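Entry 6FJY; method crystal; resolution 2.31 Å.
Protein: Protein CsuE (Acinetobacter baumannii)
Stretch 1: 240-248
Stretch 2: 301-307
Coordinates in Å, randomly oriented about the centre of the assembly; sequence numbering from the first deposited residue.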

# COMPACT_ATOMS: atom_id res chain seq x y z
N ASN D 240 -2.27 -39.76 -18.86
CA ASN D 240 -1.01 -39.04 -18.72
C ASN D 240 -0.46 -38.56 -20.05
O ASN D 240 0.76 -38.51 -20.23
N THR D 241 -1.33 -38.24 -21.00
CA THR D 241 -0.89 -37.65 -22.26
C THR D 241 -0.51 -36.19 -22.05
O THR D 241 -1.07 -35.50 -21.19
N PHE D 242 0.45 -35.73 -22.84
CA PHE D 242 0.92 -34.36 -22.77
C PHE D 242 0.95 -33.74 -24.16
O PHE D 242 1.33 -34.39 -25.13
N LEU D 243 0.54 -32.48 -24.23
CA LEU D 243 0.58 -31.69 -25.46
C LEU D 243 1.53 -30.51 -25.21
O LEU D 243 1.16 -29.55 -24.53
N LYS D 244 2.74 -30.60 -25.75
CA LYS D 244 3.75 -29.58 -25.51
C LYS D 244 3.38 -28.27 -26.20
O LYS D 244 2.79 -28.27 -27.28
N TYR D 245 3.72 -27.15 -25.56
CA TYR D 245 3.42 -25.84 -26.12
C TYR D 245 4.44 -24.83 -25.60
O TYR D 245 5.30 -25.14 -24.78
N ASP D 246 4.32 -23.59 -26.09
CA ASP D 246 5.06 -22.48 -25.50
C ASP D 246 4.27 -21.20 -25.73
O ASP D 246 3.22 -21.19 -26.39
N ILE D 247 4.78 -20.11 -25.16
CA ILE D 247 4.18 -18.79 -25.24
C ILE D 247 5.23 -17.83 -25.76
O ILE D 247 6.40 -17.89 -25.35
N PHE D 248 4.83 -16.93 -26.65
CA PHE D 248 5.78 -16.03 -27.30
C PHE D 248 5.30 -14.59 -27.23
O PHE D 248 4.11 -14.32 -27.42
N THR D 301 -8.92 -33.09 -24.64
CA THR D 301 -8.93 -31.85 -23.88
C THR D 301 -7.71 -31.81 -22.97
O THR D 301 -7.58 -32.64 -22.06
N TYR D 302 -6.83 -30.85 -23.20
CA TYR D 302 -5.58 -30.72 -22.47
C TYR D 302 -5.52 -29.36 -21.78
O TYR D 302 -6.00 -28.36 -22.32
N GLN D 303 -4.91 -29.34 -20.60
CA GLN D 303 -4.91 -28.13 -19.79
C GLN D 303 -3.56 -27.94 -19.11
O GLN D 303 -2.83 -28.90 -18.86
N ASP D 304 -3.26 -26.68 -18.82
CA ASP D 304 -2.12 -26.31 -17.98
C ASP D 304 -2.43 -24.99 -17.30
O ASP D 304 -3.30 -24.23 -17.73
N THR D 305 -1.71 -24.72 -16.22
CA THR D 305 -1.88 -23.47 -15.49
C THR D 305 -0.51 -22.81 -15.33
O THR D 305 0.38 -23.36 -14.68
N VAL D 306 -0.35 -21.64 -15.94
CA VAL D 306 0.91 -20.90 -15.92
C VAL D 306 0.83 -19.83 -14.85
O VAL D 306 -0.17 -19.09 -14.77
N THR D 307 1.87 -19.75 -14.02
CA THR D 307 1.95 -18.73 -12.99
C THR D 307 2.48 -17.44 -13.62
O THR D 307 3.57 -17.42 -14.19

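This is a small, mostly apolar side-chain contact between two strands of one chain, centred on two tyrosines and fixed by a single hydrogen bond. Strands 242-248 and 302-307 run in broadly the same direction, with 54° between their axes. The axes come no closer than 7.6 Å, so side chains rather than backbone bridge the gap. The CA atoms of Leu243 and Tyr302 lie 6.9 Å apart, while those of Ile247 and Val306 lie 10.1 Å apart. Together the stretches bury 316 Å².

In the first stretch, Thr241, Leu243, Tyr245 and Ile247 direct their CA-to-CB bonds toward the second. In the second stretch, Tyr302, Asp304 and Val306 do the same. This is the usual alternation of an extended chain. Phe242, Gln303 and Thr305 point away. Gln303 and Thr305 make no contact here.

Tyr302 gives up the most surface of any residue in the pair. Its chi1 is m, with chi2 at 75°, and the ring reaches toward the start of the first strand. Leu243, with chi1 t and chi2 p, lies over one face of this ring. Its CB is 3.8 Å from Tyr302 CD2 and 4.2 Å from the ring centroid, a CH-pi contact 25° off the ring normal. Thr241, chi1 m, sits at the ring edge, with its CG2 3.3 Å from Tyr302 OH. Phe242 meets the same ring through its backbone: its N atom is 4.1 Å from Tyr302 CE2, also at the edge.

Tyr245 sends its ring the other way across the gap. Its chi1 is p and its chi2 is -85°. The hydroxyl reaches Asp304, and Tyr245 OH donates a hydrogen bond to Asp304 OD2 at 2.9 Å. Asp304 has chi1 t, and its other carboxylate oxygen, OD1, is hydrogen-bonded elsewhere in the structure. Both residues are buried, so the bond satisfies polar atoms that have little access to solvent.

Val306, chi1 t, packs beside the same hydroxyl. Its CG2 is 3.2 Å from Tyr245 OH and 4.4 Å from Tyr245 CZ, near the plane of the ring. The methyl therefore meets the ring at its edge. Ile247, with chi1 m and chi2 t, adds a looser apolar contact, its CD1 4.4 Å from Val306 CG2.

Asp246 takes no part across the gap. Its OD1 instead accepts a hydrogen bond from the backbone N of Ile247 at 2.8 Å.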

# COMPACT_ATOMS: atom_id res chain seq x y z
CB ASN D 240 0.02 -39.90 -18.00
CG ASN D 240 -0.35 -40.18 -16.56
OD1 ASN D 240 0.01 -39.42 -15.66
ND2 ASN D 240 -1.07 -41.28 -16.34
CB THR D 241 -1.99 -37.74 -23.31
OG1 THR D 241 -2.72 -38.97 -23.14
CG2 THR D 241 -1.40 -37.70 -24.70
CB PHE D 242 2.31 -34.28 -22.15
CG PHE D 242 2.34 -34.66 -20.70
CD1 PHE D 242 1.85 -33.79 -19.74
CD2 PHE D 242 2.85 -35.88 -20.30
CE1 PHE D 242 1.88 -34.14 -18.41
CE2 PHE D 242 2.88 -36.23 -18.97
CZ PHE D 242 2.40 -35.35 -18.02
CB LEU D 243 -0.82 -31.22 -25.84
CG LEU D 243 -0.89 -30.31 -27.06
CD1 LEU D 243 -0.18 -30.96 -28.23
CD2 LEU D 243 -2.34 -30.03 -27.40
CB LYS D 244 5.11 -30.06 -26.01
CG LYS D 244 5.65 -31.28 -25.28
CD LYS D 244 6.90 -31.84 -25.95
CE LYS D 244 7.36 -33.12 -25.26
NZ LYS D 244 8.55 -33.74 -25.92
CB TYR D 245 1.99 -25.43 -25.79
CG TYR D 245 1.81 -24.99 -24.36
CD1 TYR D 245 1.58 -25.93 -23.36
CD2 TYR D 245 1.88 -23.65 -24.00
CE1 TYR D 245 1.42 -25.53 -22.05
CE2 TYR D 245 1.72 -23.25 -22.70
CZ TYR D 245 1.49 -24.19 -21.72
OH TYR D 245 1.34 -23.80 -20.42
CB ASP D 246 6.48 -22.38 -26.07
CG ASP D 246 7.51 -21.95 -25.02
OD1 ASP D 246 7.35 -20.87 -24.42
OD2 ASP D 246 8.48 -22.70 -24.78
CB ILE D 247 3.65 -18.33 -23.87
CG1 ILE D 247 2.56 -19.27 -23.34
CG2 ILE D 247 3.11 -16.91 -23.95
CD1 ILE D 247 2.16 -18.93 -21.93
CB PHE D 248 6.01 -16.47 -28.76
CG PHE D 248 6.65 -17.82 -28.86
CD1 PHE D 248 5.90 -18.96 -29.08
CD2 PHE D 248 8.02 -17.96 -28.69
CE1 PHE D 248 6.49 -20.21 -29.15
CE2 PHE D 248 8.62 -19.20 -28.76
CZ PHE D 248 7.86 -20.32 -28.99
CB THR D 301 -10.22 -31.70 -23.06
OG1 THR D 301 -10.04 -30.71 -22.04
CG2 THR D 301 -10.62 -33.02 -22.42
CB TYR D 302 -4.38 -30.88 -23.40
CG TYR D 302 -4.25 -32.24 -24.05
CD1 TYR D 302 -5.08 -32.60 -25.10
CD2 TYR D 302 -3.29 -33.15 -23.63
CE1 TYR D 302 -4.97 -33.84 -25.71
CE2 TYR D 302 -3.17 -34.38 -24.23
CZ TYR D 302 -4.01 -34.72 -25.27
OH TYR D 302 -3.90 -35.95 -25.87
CB GLN D 303 -6.01 -28.16 -18.74
CG GLN D 303 -7.40 -27.95 -19.31
CD GLN D 303 -8.46 -27.98 -18.24
OE1 GLN D 303 -8.17 -28.22 -17.07
NE2 GLN D 303 -9.70 -27.73 -18.63
CB ASP D 304 -0.82 -26.20 -18.79
CG ASP D 304 0.42 -26.27 -17.91
OD1 ASP D 304 0.30 -26.75 -16.75
OD2 ASP D 304 1.50 -25.86 -18.37
CB THR D 305 -2.54 -23.71 -14.14
OG1 THR D 305 -3.72 -24.49 -14.33
CG2 THR D 305 -2.93 -22.39 -13.50
CB VAL D 306 1.20 -20.28 -17.30
CG1 VAL D 306 2.40 -19.35 -17.20
CG2 VAL D 306 1.46 -21.36 -18.32
CB THR D 307 2.86 -19.21 -11.86
OG1 THR D 307 2.27 -20.33 -11.20
CG2 THR D 307 3.06 -18.10 -10.83